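Local coordinates for periplasmic binding protein (Thermotoga lettingae TMO, PDB 4RY8) that binds 5-methylthioribose between its two lobes, probably as the periplasmic receptor that hands this sugar to an ABC transporter, at residues V139-V144 with K152-W157; I159-W162 with K168-A171; S126-V131 with P283-R288; A175-G178 with A182-Q185. One frame throughout, in Å; residues are numbered along the deposited sequence.

How the contacts relate
All four contacts lie in the lobe built on the mixed sheet that includes strands 137-142, 167-173 and 284-287. Contacts 1 and 2 are about 9 Å apart between centres and share helix 148-163. They come one after the other within one beta-alpha-beta unit. Contact 4 follows, where the chain leaves strand 167-173 for helix 180-194. Contact 3 closes a long loop that holds the other three, joining helix 118-132 to the late strand 284-287. Its centre lies about 24 Å from that of contact 4. Contact 1 alone holds a pocket residue, Arg-153, so its helix links the lobe's packing to the sugar.

Contact 1 (V139-V144 with K152-W157); sequences VIYVNV and KRDKMW. With SR1 (5-S-methyl-5-thio-alpha-D-ribofuranose), chain G.
The ring of Tyr-141 has Trp-157 CD1 over the centre of one face, 3.2 Å above its plane. Asn-143 CB lies off-centre over the opposite face. Asp-154 OD1 sits at the ring edge, in plane. The Tyr-141 ring and the five-membered ring of Trp-157 meet obliquely, planes at 33°. The first torsion of Tyr-141 is fully trans (chi1 180°), which carries the ring straight across to the helix. There Tyr-141 OH donates to Asp-154 OD1 at 2.6 Å, on the anti lone pair. The same hydroxyl accepts a nearly straight bond from Asn-143 ND2 at 3.0 Å, so two bonds fix it. Asp-154 OD1 is also bonded to Gln-158 NE2, and Asn-143 ND2 to Leu-150 O. A phenylalanine at Tyr-141 would probably keep the ring packing but cost Asp-154 OD1 and Asn-143 ND2 one of their bonds each. Further back along the strand, Val-139 CG1 packs obliquely on Trp-157 CH2 at 3.7 Å. Trp-157 NE1 is held by Glu-169. One turn before Trp-157 along the helix, Arg-153 reaches the sugar: NH1 bonds SR1 O3 at 2.9 Å and NH2 bonds SR1 O2 at 3.1 Å. Asp-118 forms a salt bridge with this arginine. Strand 137-142 and helix 148-163 run almost antiparallel here, the first two elements of a beta-alpha-beta unit. Strand 167-173 and strand 200-203 flank the strand in the sheet, and helix 118-132 packs beside the helix.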
loop_
_atom_site.group_PDB
_atom_site.type_symbol
_atom_site.label_atom_id
_atom_site.label_comp_id
_atom_site.label_asym_id
_atom_site.label_seq_id
_atom_site.Cartn_x
_atom_site.Cartn_y
_atom_site.Cartn_z
ATOM N N VAL C 139 17.413 -2.842 12.560
ATOM C CA VAL C 139 17.158 -1.588 11.894
ATOM C C VAL C 139 17.330 -0.419 12.812
ATOM O O VAL C 139 16.721 -0.401 13.933
ATOM C CB VAL C 139 15.698 -1.567 11.350
ATOM C CG1 VAL C 139 15.415 -0.261 10.615
ATOM C CG2 VAL C 139 15.471 -2.765 10.447
ATOM N N ILE C 140 18.114 0.550 12.329
ATOM C CA ILE C 140 18.134 1.950 12.839
ATOM C C ILE C 140 17.069 2.762 12.125
ATOM O O ILE C 140 17.129 2.991 10.930
ATOM C CB ILE C 140 19.513 2.616 12.732
ATOM C CG1 ILE C 140 20.516 1.798 13.606
ATOM C CG2 ILE C 140 19.442 4.101 13.155
ATOM C CD1 ILE C 140 21.975 2.082 13.392
ATOM N N TYR C 141 16.057 3.174 12.872
ATOM C CA TYR C 141 14.890 3.875 12.317
ATOM C C TYR C 141 15.095 5.368 12.501
ATOM O O TYR C 141 15.253 5.856 13.634
ATOM C CB TYR C 141 13.670 3.458 13.107
ATOM C CG TYR C 141 12.328 4.057 12.727
ATOM C CD1 TYR C 141 11.923 4.194 11.401
ATOM C CD2 TYR C 141 11.398 4.329 13.700
ATOM C CE1 TYR C 141 10.687 4.695 11.097
ATOM C CE2 TYR C 141 10.162 4.824 13.393
ATOM C CZ TYR C 141 9.801 4.974 12.083
ATOM O OH TYR C 141 8.553 5.410 11.797
ATOM N N VAL C 142 15.029 6.117 11.411
ATOM C CA VAL C 142 15.218 7.567 11.506
ATOM C C VAL C 142 13.923 8.279 11.136
ATOM O O VAL C 142 13.483 8.312 9.954
ATOM C CB VAL C 142 16.351 8.074 10.661
ATOM C CG1 VAL C 142 16.748 9.459 11.139
ATOM C CG2 VAL C 142 17.531 7.107 10.648
ATOM N N ASN C 143 13.275 8.789 12.177
ATOM C CA ASN C 143 12.004 9.458 12.032
ATOM C C ASN C 143 11.676 10.096 13.343
ATOM O O ASN C 143 12.308 9.774 14.358
ATOM C CB ASN C 143 10.907 8.450 11.654
ATOM C CG ASN C 143 9.657 9.105 11.095
ATOM O OD1 ASN C 143 9.666 10.266 10.654
ATOM N ND2 ASN C 143 8.581 8.361 11.086
ATOM N N VAL C 144 10.715 11.025 13.300
ATOM C CA VAL C 144 10.284 11.797 14.478
ATOM C C VAL C 144 8.786 12.047 14.409
ATOM O O VAL C 144 8.222 12.150 13.318
ATOM C CB VAL C 144 11.004 13.166 14.521
ATOM C CG1 VAL C 144 12.434 13.034 14.078
ATOM C CG2 VAL C 144 10.347 14.205 13.629
ATOM N N LYS C 152 2.022 9.191 9.474
ATOM C CA LYS C 152 1.452 8.228 8.534
ATOM C C LYS C 152 2.491 7.128 8.167
ATOM O O LYS C 152 2.220 5.915 8.267
ATOM C CB LYS C 152 1.005 8.944 7.280
ATOM C CG LYS C 152 -0.185 9.833 7.463
ATOM C CD LYS C 152 -0.396 10.758 6.262
ATOM C CE LYS C 152 -1.377 11.886 6.629
ATOM N NZ LYS C 152 -1.650 12.857 5.508
ATOM N N ARG C 153 3.671 7.531 7.740
ATOM C CA ARG C 153 4.696 6.527 7.426
ATOM C C ARG C 153 5.018 5.697 8.653
ATOM O O ARG C 153 5.205 4.487 8.543
ATOM C CB ARG C 153 5.938 7.171 6.940
ATOM C CG ARG C 153 5.676 7.821 5.600
ATOM C CD ARG C 153 6.732 8.827 5.187
ATOM N NE ARG C 153 6.207 9.749 4.164
ATOM C CZ ARG C 153 6.794 10.876 3.764
ATOM N NH1 ARG C 153 7.969 11.232 4.266
ATOM N NH2 ARG C 153 6.191 11.672 2.857
ATOM N N ASP C 154 5.061 6.330 9.828
ATOM C CA ASP C 154 5.410 5.553 11.037
ATOM C C ASP C 154 4.476 4.335 11.271
ATOM O O ASP C 154 4.939 3.220 11.583
ATOM C CB ASP C 154 5.453 6.464 12.242
ATOM C CG ASP C 154 5.758 5.720 13.511
ATOM O OD1 ASP C 154 6.899 5.294 13.758
ATOM O OD2 ASP C 154 4.792 5.501 14.202
ATOM N N LYS C 155 3.168 4.533 11.079
ATOM C CA LYS C 155 2.172 3.480 11.290
ATOM C C LYS C 155 2.447 2.252 10.471
ATOM O O LYS C 155 2.215 1.112 10.882
ATOM C CB LYS C 155 0.773 4.010 11.002
ATOM C CG LYS C 155 0.232 5.038 11.989
ATOM C CD LYS C 155 0.008 4.421 13.355
ATOM C CE LYS C 155 -0.914 5.264 14.216
ATOM N NZ LYS C 155 -1.108 4.667 15.567
ATOM N N MET C 156 2.931 2.482 9.247
ATOM C CA MET C 156 3.196 1.397 8.349
ATOM C C MET C 156 4.459 0.675 8.746
ATOM O O MET C 156 4.500 -0.548 8.616
ATOM C CB MET C 156 3.221 1.914 6.904
ATOM C CG MET C 156 1.833 2.245 6.349
ATOM S SD MET C 156 0.509 1.004 6.529
ATOM C CE MET C 156 -0.445 1.341 5.055
ATOM N N TRP C 157 5.446 1.381 9.324
ATOM C CA TRP C 157 6.600 0.714 9.918
ATOM C C TRP C 157 6.193 -0.231 11.045
ATOM O O TRP C 157 6.667 -1.368 11.126
ATOM C CB TRP C 157 7.635 1.735 10.373
ATOM C CG TRP C 157 8.788 1.274 11.277
ATOM C CD1 TRP C 157 9.113 1.788 12.516
ATOM C CD2 TRP C 157 9.775 0.278 10.987
ATOM N NE1 TRP C 157 10.258 1.167 13.005
ATOM C CE2 TRP C 157 10.667 0.229 12.079
ATOM C CE3 TRP C 157 9.989 -0.595 9.900
ATOM C CZ2 TRP C 157 11.741 -0.664 12.123
ATOM C CZ3 TRP C 157 11.083 -1.479 9.951
ATOM C CH2 TRP C 157 11.942 -1.497 11.029
HETATM C CS SR1 G . 9.596 17.201 8.099
HETATM S S SR1 G . 8.294 16.410 7.182
HETATM C C5 SR1 G . 9.362 15.908 5.811
HETATM C C4 SR1 G . 8.574 15.157 4.740
HETATM O O4 SR1 G . 7.563 16.016 4.325
HETATM C C1 SR1 G . 7.394 15.982 2.894
HETATM O O1 SR1 G . 6.124 15.485 2.640
HETATM C C2 SR1 G . 8.450 15.075 2.281
HETATM O O2 SR1 G . 7.994 13.847 1.651
HETATM C C3 SR1 G . 9.343 14.797 3.474
HETATM O O3 SR1 G . 9.739 13.432 3.496
#

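Contact 2 (I159-W162 with K168-A171)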
loop_
_atom_site.group_PDB
_atom_site.type_symbol
_atom_site.label_atom_id
_atom_site.label_comp_id
_atom_site.label_asym_id
_atom_site.label_seq_id
_atom_site.Cartn_x
_atom_site.Cartn_y
_atom_site.Cartn_z
ATOM N N ILE C 159 3.503 -1.853 11.289
ATOM C CA ILE C 159 2.814 -3.008 10.741
ATOM C C ILE C 159 3.815 -3.972 10.115
ATOM O O ILE C 159 3.656 -5.198 10.232
ATOM C CB ILE C 159 1.690 -2.564 9.744
ATOM C CG1 ILE C 159 0.315 -2.654 10.411
ATOM C CG2 ILE C 159 1.588 -3.466 8.553
ATOM C CD1 ILE C 159 0.153 -1.825 11.661
ATOM N N ILE C 160 4.821 -3.438 9.453
ATOM C CA ILE C 160 5.916 -4.278 8.972
ATOM C C ILE C 160 6.589 -5.002 10.124
ATOM O O ILE C 160 6.916 -6.179 9.998
ATOM C CB ILE C 160 6.978 -3.515 8.179
ATOM C CG1 ILE C 160 6.672 -3.624 6.687
ATOM C CG2 ILE C 160 8.369 -4.100 8.410
ATOM C CD1 ILE C 160 5.282 -3.160 6.357
ATOM N N LYS C 161 6.781 -4.321 11.248
ATOM C CA LYS C 161 7.385 -5.060 12.387
ATOM C C LYS C 161 6.505 -6.205 12.901
ATOM O O LYS C 161 7.004 -7.258 13.358
ATOM C CB LYS C 161 7.775 -4.119 13.518
ATOM C CG LYS C 161 8.941 -3.210 13.144
ATOM C CD LYS C 161 9.321 -2.399 14.378
ATOM C CE LYS C 161 8.370 -1.235 14.562
ATOM N NZ LYS C 161 8.650 -0.490 15.833
ATOM N N TRP C 162 5.197 -6.005 12.815
ATOM C CA TRP C 162 4.231 -7.018 13.196
ATOM C C TRP C 162 4.238 -8.234 12.224
ATOM O O TRP C 162 4.250 -9.386 12.647
ATOM C CB TRP C 162 2.828 -6.382 13.293
ATOM C CG TRP C 162 1.802 -7.390 13.402
ATOM C CD1 TRP C 162 1.379 -8.031 14.539
ATOM C CD2 TRP C 162 1.029 -7.909 12.331
ATOM N NE1 TRP C 162 0.404 -8.936 14.227
ATOM C CE2 TRP C 162 0.167 -8.882 12.873
ATOM C CE3 TRP C 162 0.992 -7.649 10.951
ATOM C CZ2 TRP C 162 -0.733 -9.598 12.087
ATOM C CZ3 TRP C 162 0.104 -8.341 10.180
ATOM C CH2 TRP C 162 -0.750 -9.313 10.737
ATOM N N LYS C 168 13.788 -6.005 13.263
ATOM C CA LYS C 168 13.794 -5.479 14.642
ATOM C C LYS C 168 14.194 -4.008 14.630
ATOM O O LYS C 168 15.106 -3.631 13.924
ATOM C CB LYS C 168 14.807 -6.204 15.539
ATOM C CG LYS C 168 14.660 -7.707 15.649
ATOM C CD LYS C 168 13.524 -8.087 16.567
ATOM C CE LYS C 168 13.342 -9.601 16.612
ATOM N NZ LYS C 168 14.439 -10.293 17.338
ATOM N N GLU C 169 13.527 -3.179 15.435
ATOM C CA GLU C 169 13.962 -1.810 15.594
ATOM C C GLU C 169 14.978 -1.854 16.717
ATOM O O GLU C 169 14.649 -2.248 17.807
ATOM C CB GLU C 169 12.789 -0.891 15.958
ATOM C CG GLU C 169 13.192 0.575 16.114
ATOM C CD GLU C 169 12.023 1.532 16.284
ATOM O OE1 GLU C 169 10.982 1.454 15.577
ATOM O OE2 GLU C 169 12.173 2.423 17.122
ATOM N N VAL C 170 16.221 -1.499 16.445
ATOM C CA VAL C 170 17.237 -1.471 17.498
ATOM C C VAL C 170 17.577 -0.046 17.963
ATOM O O VAL C 170 18.207 0.118 19.008
ATOM C CB VAL C 170 18.530 -2.195 17.080
ATOM C CG1 VAL C 170 18.234 -3.627 16.656
ATOM C CG2 VAL C 170 19.248 -1.430 15.983
ATOM N N ALA C 171 17.186 0.961 17.188
ATOM C CA ALA C 171 17.233 2.376 17.588
ATOM C C ALA C 171 16.284 3.207 16.748
ATOM O O ALA C 171 16.064 2.903 15.539
ATOM C CB ALA C 171 18.635 2.956 17.498
#
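Lys-161 and Glu-169 bury the most surface here and make the direct contact between helix and strand. Lys-161 NZ donates to Glu-169 OE1 at 3.0 Å, a salt bridge. The ammonium comes from above the carboxylate plane, 49° out of it. The lysine chain bends at its third torsion (chi3 -80°), turning CE and NZ out of the line of the earlier carbons. Its CD passes 4.1 Å from Glu-169 CB, so the aliphatic parts also come near each other. Glu-169 CG is anti to the backbone N (chi1 -179°) and the chain stays extended, which puts the carboxylate forward along the strand, beside Tyr-141. The pair spans the second half of a beta-alpha-beta crossover: helix 148-163 ends, a short turn follows, and strand 167-173 enters the sheet next to strand 137-142. Strand 167-173 is the outermost strand on this side of the sheet within the chain. Glu-169 OE1 also accepts a hydrogen bond from Trp-157 NE1, and Lys-161 NZ gives one to Gln-158 OE1. The shared carboxylate oxygen therefore has an indole N-H and an ammonium as donors. Such donors would probably help keep Glu-169 ionised. On the same helix, Trp-162 makes a cation-pi contact with Lys-155 of the second subunit.

Contact 3 (S126-V131 with P283-R288); sequences SKQLAV and PQLITR
The backbones of helix segment 126-131 and strand segment 284-287 stay well apart, with Gln-128 CA and Leu-285 CA, the nearest such pair, separated by 8.8 Å. Three side chains bridge the interval. Gln-128 has CG anti to its backbone N (chi1 -176°), then bends at chi2 (76°), and this turns one face of its amide to Leu-285. Leu-285 CD2 touches Gln-128 OE1 at 3.6 Å and NE2 of the same amide at 3.7 Å. Leu-285 CD1 comes within 3.8 Å of Gln-128 CD, almost directly over it. Both leucine methyls thus lie over the same face of the amide, in van der Waals contact. Beyond it, Thr-287 CG2 reaches Gln-128 NE2 at 3.9 Å, with the two side chains crossing at about a right angle. Strand 284-287 is the antiparallel edge member of the otherwise parallel sheet of this lobe, paired with strand 247-252. Helix 118-132 packs against that sheet, with Leu-129 on strand 200-203. Cutting Gln-128 back to an alanine would remove the amide and is likely to open a gap over the methyls of Leu-285 and Thr-287 CG2. Thr-287 also serves as the N-cap of helix 288-293, its OG1 accepting from Phe-290 N. Its methyl faces Gln-128 while its hydroxyl is used by the next helix. Lys-127 forms a salt bridge with Asp-117 of the second subunit.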
loop_
_atom_site.group_PDB
_atom_site.type_symbol
_atom_site.label_atom_id
_atom_site.label_comp_id
_atom_site.label_asym_id
_atom_site.label_seq_id
_atom_site.Cartn_x
_atom_site.Cartn_y
_atom_site.Cartn_z
ATOM N N SER C 126 9.035 0.262 3.805
ATOM C CA SER C 126 9.273 -0.686 4.901
ATOM C C SER C 126 9.269 -2.172 4.442
ATOM O O SER C 126 10.142 -2.942 4.860
ATOM C CB SER C 126 8.311 -0.445 6.147
ATOM O OG SER C 126 8.220 0.921 6.470
ATOM N N LYS C 127 8.313 -2.558 3.595
ATOM C CA LYS C 127 8.278 -3.892 2.962
ATOM C C LYS C 127 9.512 -4.167 2.098
ATOM O O LYS C 127 9.984 -5.291 2.087
ATOM C CB LYS C 127 7.063 -4.084 2.053
ATOM C CG LYS C 127 7.288 -5.232 1.052
ATOM C CD LYS C 127 6.127 -5.494 0.142
ATOM C CE LYS C 127 6.152 -4.649 -1.090
ATOM N NZ LYS C 127 4.841 -4.691 -1.784
ATOM N N GLN C 128 10.031 -3.147 1.411
ATOM C CA GLN C 128 11.213 -3.337 0.532
ATOM C C GLN C 128 12.412 -3.745 1.412
ATOM O O GLN C 128 13.148 -4.655 1.099
ATOM C CB GLN C 128 11.520 -2.048 -0.194
ATOM C CG GLN C 128 12.653 -2.130 -1.190
ATOM C CD GLN C 128 12.206 -2.814 -2.425
ATOM O OE1 GLN C 128 11.085 -3.330 -2.476
ATOM N NE2 GLN C 128 13.051 -2.803 -3.444
ATOM N N LEU C 129 12.557 -3.089 2.571
ATOM C CA LEU C 129 13.592 -3.454 3.489
ATOM C C LEU C 129 13.361 -4.920 3.958
ATOM O O LEU C 129 14.297 -5.715 4.001
ATOM C CB LEU C 129 13.610 -2.469 4.693
ATOM C CG LEU C 129 14.715 -2.658 5.746
ATOM C CD1 LEU C 129 14.828 -1.422 6.619
ATOM C CD2 LEU C 129 14.462 -3.856 6.629
ATOM N N ALA C 130 12.134 -5.255 4.350
ATOM C CA ALA C 130 11.805 -6.565 4.919
ATOM C C ALA C 130 12.117 -7.686 3.994
ATOM O O ALA C 130 12.800 -8.604 4.344
ATOM C CB ALA C 130 10.335 -6.593 5.303
ATOM N N VAL C 131 11.611 -7.576 2.785
ATOM C CA VAL C 131 11.892 -8.522 1.733
ATOM C C VAL C 131 13.411 -8.620 1.339
ATOM O O VAL C 131 13.929 -9.727 1.117
ATOM C CB VAL C 131 11.001 -8.183 0.505
ATOM C CG1 VAL C 131 11.411 -8.985 -0.724
ATOM C CG2 VAL C 131 9.555 -8.440 0.860
ATOM N N PRO C 283 3.131 7.612 -5.335
ATOM C CA PRO C 283 4.570 7.502 -5.116
ATOM C C PRO C 283 5.155 6.291 -5.739
ATOM O O PRO C 283 4.442 5.310 -5.938
ATOM C CB PRO C 283 4.675 7.276 -3.602
ATOM C CG PRO C 283 3.447 6.467 -3.340
ATOM C CD PRO C 283 2.363 7.019 -4.213
ATOM N N GLN C 284 6.458 6.307 -5.967
ATOM C CA GLN C 284 7.095 5.245 -6.745
ATOM C C GLN C 284 8.318 4.729 -6.058
ATOM O O GLN C 284 9.142 5.522 -5.626
ATOM C CB GLN C 284 7.599 5.757 -8.108
ATOM C CG GLN C 284 6.625 6.596 -8.915
ATOM C CD GLN C 284 5.392 5.841 -9.349
ATOM O OE1 GLN C 284 5.448 4.648 -9.643
ATOM N NE2 GLN C 284 4.248 6.550 -9.385
ATOM N N LEU C 285 8.483 3.408 -6.083
ATOM C CA LEU C 285 9.734 2.736 -5.731
ATOM C C LEU C 285 10.841 3.001 -6.757
ATOM O O LEU C 285 10.678 2.807 -7.986
ATOM C CB LEU C 285 9.506 1.219 -5.548
ATOM C CG LEU C 285 10.693 0.320 -5.117
ATOM C CD1 LEU C 285 11.230 0.659 -3.727
ATOM C CD2 LEU C 285 10.271 -1.146 -5.167
ATOM N N ILE C 286 11.974 3.459 -6.249
ATOM C CA ILE C 286 13.117 3.819 -7.077
ATOM C C ILE C 286 14.341 3.161 -6.465
ATOM O O ILE C 286 14.820 3.606 -5.446
ATOM C CB ILE C 286 13.307 5.358 -7.125
ATOM C CG1 ILE C 286 12.055 6.020 -7.740
ATOM C CG2 ILE C 286 14.557 5.670 -7.960
ATOM C CD1 ILE C 286 11.822 7.449 -7.353
ATOM N N THR C 287 14.856 2.105 -7.084
ATOM C CA THR C 287 16.023 1.409 -6.535
ATOM C C THR C 287 17.346 1.942 -7.119
ATOM O O THR C 287 17.381 2.487 -8.223
ATOM C CB THR C 287 15.916 -0.117 -6.742
ATOM O OG1 THR C 287 16.154 -0.430 -8.114
ATOM C CG2 THR C 287 14.545 -0.658 -6.352
ATOM N N ARG C 288 18.420 1.809 -6.334
ATOM C CA ARG C 288 19.756 2.175 -6.798
ATOM C C ARG C 288 20.092 1.410 -8.081
ATOM O O ARG C 288 20.705 1.956 -8.998
ATOM C CB ARG C 288 20.799 1.869 -5.718
ATOM C CG ARG C 288 22.213 1.974 -6.225
ATOM C CD ARG C 288 23.279 1.855 -5.160
ATOM N NE ARG C 288 24.536 2.357 -5.704
ATOM C CZ ARG C 288 25.279 1.727 -6.607
ATOM N NH1 ARG C 288 24.930 0.539 -7.080
ATOM N NH2 ARG C 288 26.388 2.287 -7.034
#

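Contact 4 (A175-G178 with A182-Q185); sequences AVTG and ADTQ
Thr-177 meets Asp-183 through every atom of its side chain, all at one carboxylate oxygen. CB of Thr-177 is 3.2 Å from Asp-183 OD2. The methyl, Thr-177 CG2, lies 3.4 Å from Asp-183 OD2. The hydroxyl makes the bond: Thr-177 OG1 donates to Asp-183 OD2 at 2.6 Å. It meets the oxygen on the anti side, 17° out of the carboxylate plane. The threonine holds OG1 between its backbone N and carbonyl carbon (chi1 61°), and there it also accepts from Ser-179 N. The hydroxyl is therefore used both as donor and as acceptor. A water makes a second link between loop and helix. It accepts from Ala-175 N at 3.1 Å and donates to Thr-184 OG1 at 2.8 Å. Gly-178 has a positive phi (95°), where a side chain would press on the carbonyl oxygen before it. Its backbone N is bonded to Glu-26. Thr-177 N bonds Thr-180 OG1, tying the loop to the first residue of the helix. The side chain of Thr-177 is about 10 Å from the bound sugar. The bond from Ser-179 N to Thr-177 OG1 makes an ST turn, leading from strand 167-173 into helix 180-194 in the lobe built on the mixed sheet.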
loop_
_atom_site.group_PDB
_atom_site.type_symbol
_atom_site.label_atom_id
_atom_site.label_comp_id
_atom_site.label_asym_id
_atom_site.label_seq_id
_atom_site.Cartn_x
_atom_site.Cartn_y
_atom_site.Cartn_z
ATOM N N ALA C 175 15.721 14.267 14.644
ATOM C CA ALA C 175 14.998 15.477 14.971
ATOM C C ALA C 175 15.042 16.381 13.761
ATOM O O ALA C 175 16.003 16.358 12.982
ATOM C CB ALA C 175 15.629 16.161 16.176
ATOM N N VAL C 176 14.006 17.191 13.613
ATOM C CA VAL C 176 13.924 18.172 12.542
ATOM C C VAL C 176 14.419 19.504 13.110
ATOM O O VAL C 176 13.769 20.086 13.955
ATOM C CB VAL C 176 12.467 18.334 12.042
ATOM C CG1 VAL C 176 12.375 19.459 11.011
ATOM C CG2 VAL C 176 11.957 17.015 11.482
ATOM N N THR C 177 15.556 19.991 12.629
ATOM C CA THR C 177 16.274 21.054 13.323
ATOM C C THR C 177 16.524 22.312 12.521
ATOM O O THR C 177 16.926 23.306 13.097
ATOM C CB THR C 177 17.672 20.565 13.742
ATOM O OG1 THR C 177 18.421 20.205 12.564
ATOM C CG2 THR C 177 17.570 19.376 14.687
ATOM N N GLY C 178 16.364 22.280 11.198
ATOM C CA GLY C 178 16.969 23.329 10.378
ATOM C C GLY C 178 18.341 23.000 9.796
ATOM O O GLY C 178 18.774 23.614 8.821
ATOM N N ALA C 182 22.954 17.268 8.598
ATOM C CA ALA C 182 24.148 17.382 9.462
ATOM C C ALA C 182 23.899 16.883 10.897
ATOM O O ALA C 182 24.761 16.206 11.505
ATOM C CB ALA C 182 24.669 18.827 9.487
ATOM N N ASP C 183 22.744 17.200 11.456
ATOM C CA ASP C 183 22.469 16.696 12.812
ATOM C C ASP C 183 22.217 15.178 12.826
ATOM O O ASP C 183 22.631 14.481 13.755
ATOM C CB ASP C 183 21.331 17.491 13.473
ATOM C CG ASP C 183 21.690 18.988 13.661
ATOM O OD1 ASP C 183 22.899 19.329 13.856
ATOM O OD2 ASP C 183 20.745 19.816 13.605
ATOM N N THR C 184 21.600 14.656 11.777
ATOM C CA THR C 184 21.369 13.202 11.653
ATOM C C THR C 184 22.690 12.446 11.415
ATOM O O THR C 184 22.839 11.311 11.809
ATOM C CB THR C 184 20.412 12.868 10.500
ATOM O OG1 THR C 184 19.243 13.701 10.555
ATOM C CG2 THR C 184 19.986 11.416 10.560
ATOM N N GLN C 185 23.661 13.081 10.776
ATOM C CA GLN C 185 24.949 12.429 10.624
ATOM C C GLN C 185 25.564 12.179 12.012
ATOM O O GLN C 185 26.082 11.110 12.309
ATOM C CB GLN C 185 25.885 13.276 9.791
ATOM C CG GLN C 185 27.173 12.526 9.497
ATOM C CD GLN C 185 28.025 13.191 8.467
ATOM O OE1 GLN C 185 27.558 14.014 7.695
ATOM N NE2 GLN C 185 29.283 12.851 8.469
HETATM O O HOH W 1 18.326 14.588 13.060
#